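Local coordinates for protein amino Transferase (Eubacterium rectale, PDB 3ELE) that probably transfers amino groups between amino acids and keto acids with pyridoxal phosphate as cofactor, as a class I and II aminotransferase, at residues P211-I223 with Y237-S249. Residues are numbered along the deposited sequence; the frame is centred on the assembly and turned at random.
With PLP (pyridoxal-5'-phosphate), chain E.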
# COMPACT_ATOMS: atom_id res chain seq x y z
N PRO A 211 9.25 -26.60 -3.53
CA PRO A 211 10.22 -25.51 -3.48
C PRO A 211 10.26 -24.72 -2.17
O PRO A 211 9.21 -24.38 -1.64
CB PRO A 211 9.75 -24.58 -4.60
CG PRO A 211 9.00 -25.45 -5.53
CD PRO A 211 8.28 -26.39 -4.63
N ILE A 212 11.47 -24.48 -1.66
CA ILE A 212 11.68 -23.60 -0.49
C ILE A 212 12.25 -22.36 -1.15
O ILE A 212 13.34 -22.40 -1.72
CB ILE A 212 12.68 -24.16 0.54
CG1 ILE A 212 12.21 -25.51 1.09
CG2 ILE A 212 12.88 -23.16 1.70
CD1 ILE A 212 13.27 -26.24 1.89
N PHE A 213 11.50 -21.27 -1.11
CA PHE A 213 11.96 -20.01 -1.70
C PHE A 213 12.99 -19.29 -0.87
O PHE A 213 13.05 -19.47 0.33
CB PHE A 213 10.78 -19.07 -1.97
CG PHE A 213 9.99 -19.48 -3.14
CD1 PHE A 213 9.00 -20.47 -3.02
CD2 PHE A 213 10.30 -18.97 -4.40
CE1 PHE A 213 8.31 -20.90 -4.14
CE2 PHE A 213 9.62 -19.40 -5.52
CZ PHE A 213 8.63 -20.35 -5.39
N ILE A 214 13.85 -18.53 -1.55
CA ILE A 214 14.71 -17.54 -0.91
C ILE A 214 13.91 -16.25 -1.12
O ILE A 214 13.50 -15.97 -2.23
CB ILE A 214 16.10 -17.38 -1.57
CG1 ILE A 214 17.02 -18.54 -1.20
CG2 ILE A 214 16.80 -16.07 -1.11
CD1 ILE A 214 18.44 -18.47 -1.85
N ILE A 215 13.63 -15.53 -0.04
CA ILE A 215 12.99 -14.22 -0.10
C ILE A 215 14.13 -13.29 0.26
O ILE A 215 14.53 -13.26 1.41
CB ILE A 215 11.78 -14.08 0.86
CG1 ILE A 215 10.71 -15.12 0.53
CG2 ILE A 215 11.16 -12.69 0.79
CD1 ILE A 215 10.86 -16.41 1.32
N ALA A 216 14.68 -12.59 -0.75
CA ALA A 216 15.82 -11.71 -0.62
C ALA A 216 15.37 -10.28 -0.38
O ALA A 216 14.90 -9.62 -1.30
CB ALA A 216 16.72 -11.78 -1.88
N ASP A 217 15.59 -9.80 0.85
CA ASP A 217 15.22 -8.44 1.29
C ASP A 217 16.43 -7.57 1.05
O ASP A 217 17.32 -7.48 1.90
CB ASP A 217 14.83 -8.48 2.78
CG ASP A 217 14.24 -7.20 3.28
OD1 ASP A 217 13.83 -6.37 2.46
OD2 ASP A 217 14.14 -7.06 4.51
N GLU A 218 16.46 -6.89 -0.11
CA GLU A 218 17.65 -6.15 -0.58
C GLU A 218 17.68 -4.61 -0.59
O GLU A 218 18.43 -4.04 -1.40
CB GLU A 218 17.94 -6.59 -2.01
CG GLU A 218 18.15 -8.07 -2.18
CD GLU A 218 18.97 -8.37 -3.39
OE1 GLU A 218 18.85 -7.64 -4.41
OE2 GLU A 218 19.78 -9.32 -3.32
N PRO A 219 16.98 -3.93 0.35
CA PRO A 219 17.01 -2.46 0.25
C PRO A 219 18.37 -1.79 0.51
O PRO A 219 18.55 -0.65 0.05
CB PRO A 219 15.94 -2.01 1.26
CG PRO A 219 15.95 -3.07 2.31
CD PRO A 219 16.21 -4.37 1.53
N TYR A 220 19.30 -2.47 1.20
CA TYR A 220 20.67 -1.96 1.47
C TYR A 220 21.71 -2.39 0.42
O TYR A 220 22.91 -2.11 0.62
CB TYR A 220 21.17 -2.40 2.87
CG TYR A 220 20.25 -1.96 3.97
CD1 TYR A 220 20.26 -0.65 4.40
CD2 TYR A 220 19.34 -2.84 4.56
CE1 TYR A 220 19.42 -0.22 5.40
CE2 TYR A 220 18.47 -2.40 5.58
CZ TYR A 220 18.52 -1.08 5.97
OH TYR A 220 17.71 -0.55 6.94
N ARG A 221 21.28 -3.05 -0.67
CA ARG A 221 22.18 -3.57 -1.72
C ARG A 221 23.31 -2.63 -2.11
O ARG A 221 24.46 -3.07 -2.16
CB ARG A 221 21.38 -4.03 -2.97
CG ARG A 221 22.27 -4.37 -4.22
CD ARG A 221 21.52 -5.10 -5.30
NE ARG A 221 21.45 -6.52 -4.99
CZ ARG A 221 22.43 -7.39 -5.19
NH1 ARG A 221 23.62 -7.03 -5.65
NH2 ARG A 221 22.24 -8.65 -4.87
N GLU A 222 22.99 -1.36 -2.36
CA GLU A 222 24.01 -0.37 -2.77
C GLU A 222 24.73 0.30 -1.60
O GLU A 222 25.72 0.99 -1.83
CB GLU A 222 23.44 0.70 -3.72
CG GLU A 222 22.91 0.16 -5.05
CD GLU A 222 21.57 -0.53 -4.94
OE1 GLU A 222 20.76 -0.14 -4.05
OE2 GLU A 222 21.32 -1.47 -5.74
N ILE A 223 24.24 0.10 -0.36
CA ILE A 223 24.89 0.61 0.86
C ILE A 223 25.86 -0.48 1.31
O ILE A 223 25.58 -1.24 2.23
CB ILE A 223 23.87 1.03 1.97
CG1 ILE A 223 22.84 2.04 1.39
CG2 ILE A 223 24.62 1.60 3.21
CD1 ILE A 223 22.24 3.01 2.40
N TYR A 237 20.33 -19.47 -7.08
CA TYR A 237 19.19 -20.25 -6.68
C TYR A 237 17.99 -19.88 -7.57
O TYR A 237 17.62 -18.70 -7.68
CB TYR A 237 18.91 -20.00 -5.19
CG TYR A 237 17.92 -20.98 -4.59
CD1 TYR A 237 18.27 -22.32 -4.44
CD2 TYR A 237 16.67 -20.57 -4.14
CE1 TYR A 237 17.38 -23.25 -3.89
CE2 TYR A 237 15.76 -21.50 -3.59
CZ TYR A 237 16.13 -22.84 -3.46
OH TYR A 237 15.26 -23.75 -2.92
N ASP A 238 17.39 -20.88 -8.19
CA ASP A 238 16.29 -20.67 -9.13
C ASP A 238 15.05 -20.05 -8.47
O ASP A 238 14.60 -18.98 -8.90
CB ASP A 238 15.95 -21.97 -9.87
CG ASP A 238 16.97 -22.35 -10.93
OD1 ASP A 238 17.85 -21.53 -11.31
OD2 ASP A 238 16.88 -23.48 -11.40
N ASN A 239 14.58 -20.67 -7.40
CA ASN A 239 13.40 -20.20 -6.63
C ASN A 239 13.75 -19.08 -5.65
O ASN A 239 13.76 -19.25 -4.45
CB ASN A 239 12.71 -21.40 -5.95
CG ASN A 239 12.07 -22.34 -6.96
OD1 ASN A 239 11.30 -21.91 -7.81
ND2 ASN A 239 12.37 -23.63 -6.86
N THR A 240 14.02 -17.91 -6.21
CA THR A 240 14.38 -16.72 -5.45
C THR A 240 13.43 -15.61 -5.87
O THR A 240 13.23 -15.40 -7.07
CB THR A 240 15.80 -16.29 -5.77
OG1 THR A 240 16.70 -17.35 -5.45
CG2 THR A 240 16.24 -14.96 -5.02
N LEU A 241 12.85 -14.95 -4.86
CA LEU A 241 12.04 -13.75 -5.02
C LEU A 241 12.88 -12.64 -4.44
O LEU A 241 13.41 -12.81 -3.34
CB LEU A 241 10.72 -13.88 -4.25
CG LEU A 241 9.71 -14.87 -4.84
CD1 LEU A 241 8.63 -15.25 -3.82
CD2 LEU A 241 9.11 -14.28 -6.13
N VAL A 242 13.05 -11.53 -5.17
CA VAL A 242 13.83 -10.38 -4.71
C VAL A 242 12.88 -9.24 -4.39
O VAL A 242 12.01 -8.93 -5.19
CB VAL A 242 14.92 -9.94 -5.72
CG1 VAL A 242 15.68 -8.70 -5.19
CG2 VAL A 242 15.89 -11.11 -6.01
N CYS A 243 13.04 -8.67 -3.19
CA CYS A 243 12.27 -7.54 -2.68
C CYS A 243 13.25 -6.40 -2.58
O CYS A 243 14.29 -6.52 -1.90
CB CYS A 243 11.67 -7.84 -1.30
SG CYS A 243 10.48 -9.19 -1.35
N TYR A 244 12.94 -5.31 -3.27
CA TYR A 244 13.78 -4.15 -3.31
C TYR A 244 12.93 -2.89 -3.13
O TYR A 244 11.71 -2.92 -3.30
CB TYR A 244 14.53 -4.15 -4.65
CG TYR A 244 15.52 -3.02 -4.76
CD1 TYR A 244 16.77 -3.08 -4.11
CD2 TYR A 244 15.18 -1.84 -5.43
CE1 TYR A 244 17.67 -2.03 -4.18
CE2 TYR A 244 16.08 -0.77 -5.51
CZ TYR A 244 17.32 -0.87 -4.89
OH TYR A 244 18.18 0.20 -4.97
N SER A 245 13.58 -1.82 -2.70
CA SER A 245 12.97 -0.50 -2.66
C SER A 245 14.05 0.56 -2.80
O SER A 245 15.23 0.28 -2.59
CB SER A 245 12.16 -0.29 -1.39
OG SER A 245 12.97 0.04 -0.28
N TYR A 246 13.62 1.77 -3.15
CA TYR A 246 14.50 2.93 -3.31
C TYR A 246 14.59 3.79 -2.04
O TYR A 246 15.06 4.92 -2.09
CB TYR A 246 14.07 3.74 -4.55
CG TYR A 246 14.19 2.93 -5.82
CD1 TYR A 246 13.15 2.10 -6.24
CD2 TYR A 246 15.37 2.94 -6.57
CE1 TYR A 246 13.26 1.32 -7.39
CE2 TYR A 246 15.49 2.15 -7.75
CZ TYR A 246 14.43 1.35 -8.14
OH TYR A 246 14.48 0.56 -9.28
N SER A 247 14.17 3.22 -0.89
CA SER A 247 14.17 3.91 0.39
C SER A 247 15.57 4.31 0.86
O SER A 247 15.74 5.40 1.40
CB SER A 247 13.45 3.08 1.46
OG SER A 247 12.10 2.78 1.08
N LYS A 248 16.56 3.45 0.62
CA LYS A 248 17.96 3.72 1.03
C LYS A 248 18.87 4.20 -0.09
O LYS A 248 19.69 5.12 0.11
CB LYS A 248 18.58 2.48 1.68
CG LYS A 248 18.12 2.23 3.10
CD LYS A 248 16.79 1.54 3.21
CE LYS A 248 16.18 1.67 4.60
NZ LYS A 248 14.86 1.01 4.64
N SER A 249 18.73 3.58 -1.26
CA SER A 249 19.53 3.88 -2.44
C SER A 249 19.33 5.32 -2.93
O SER A 249 20.29 6.01 -3.19
CB SER A 249 19.27 2.86 -3.57
OG SER A 249 17.95 2.97 -4.06
N1 PLP E . 13.93 -4.48 5.23
C2 PLP E . 14.90 -4.06 6.14
C2A PLP E . 15.95 -5.02 6.59
C3 PLP E . 14.90 -2.73 6.60
O3 PLP E . 15.86 -2.30 7.49
C4 PLP E . 13.90 -1.82 6.18
C4A PLP E . 13.71 -0.59 7.05
O4A PLP E . 12.98 -0.64 8.04
C5 PLP E . 12.92 -2.28 5.25
C6 PLP E . 12.94 -3.62 4.78
C5A PLP E . 11.79 -1.41 4.75
O4P PLP E . 12.08 -0.71 3.58
P PLP E . 10.89 0.13 2.90
O1P PLP E . 11.04 0.10 1.41
O2P PLP E . 11.01 1.57 3.32
O3P PLP E . 9.54 -0.39 3.28
O HOH W 1 17.07 1.20 -1.14
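Ile214 and Ala216 of strand 213-217 pair in parallel with strand 240-245 and the residue before it, their N-H and C=O groups alternately reaching Asn239 O, Leu241 N, Leu241 O and Cys243 N; Glu218 N then bonds Cys243 O. Tyr237 OH donates to Ile212 O (2.6 Å) in the carbonyl plane. The Tyr237 ring meets Ile214 obliquely, Ile214 CD1 lying 3.6 Å from Tyr237 CD2, while Thr240 OG1 donates to Tyr237 O. At the other end Tyr244, its ring carbon anti to the backbone N (chi1 -176°), reaches across so that its OH donates to Glu222 OE1 (2.8 Å) from above the carboxylate plane and accepts a hydrogen bond from Ser249 OG. Apolar packing splits between the faces: Asn239 CB sits over the Phe213 ring as a CH-pi contact, with Leu241 CD1 beside it, and Ala216 and Val242 adjoin on the other face. Arg221 NE and NH2 grip the Glu218 carboxylate side-on. One water joins Pro219 O, Ser245 O and Ser249 N. Asp217, closing strand 213-217, places OD2 2.7 Å from PLP N1 and also bonds Tyr137. In the loops beyond, Tyr220 OH bonds PLP O3, and Lys248 NZ approaches PLP C4A (3.1 Å) without a covalent link. Ser245 OG bonds PLP O1P. An aspartate ending one strand at PLP N1, and a lysine just past its parallel neighbour at C4A, mark the PLP site of fold type I aminotransferases.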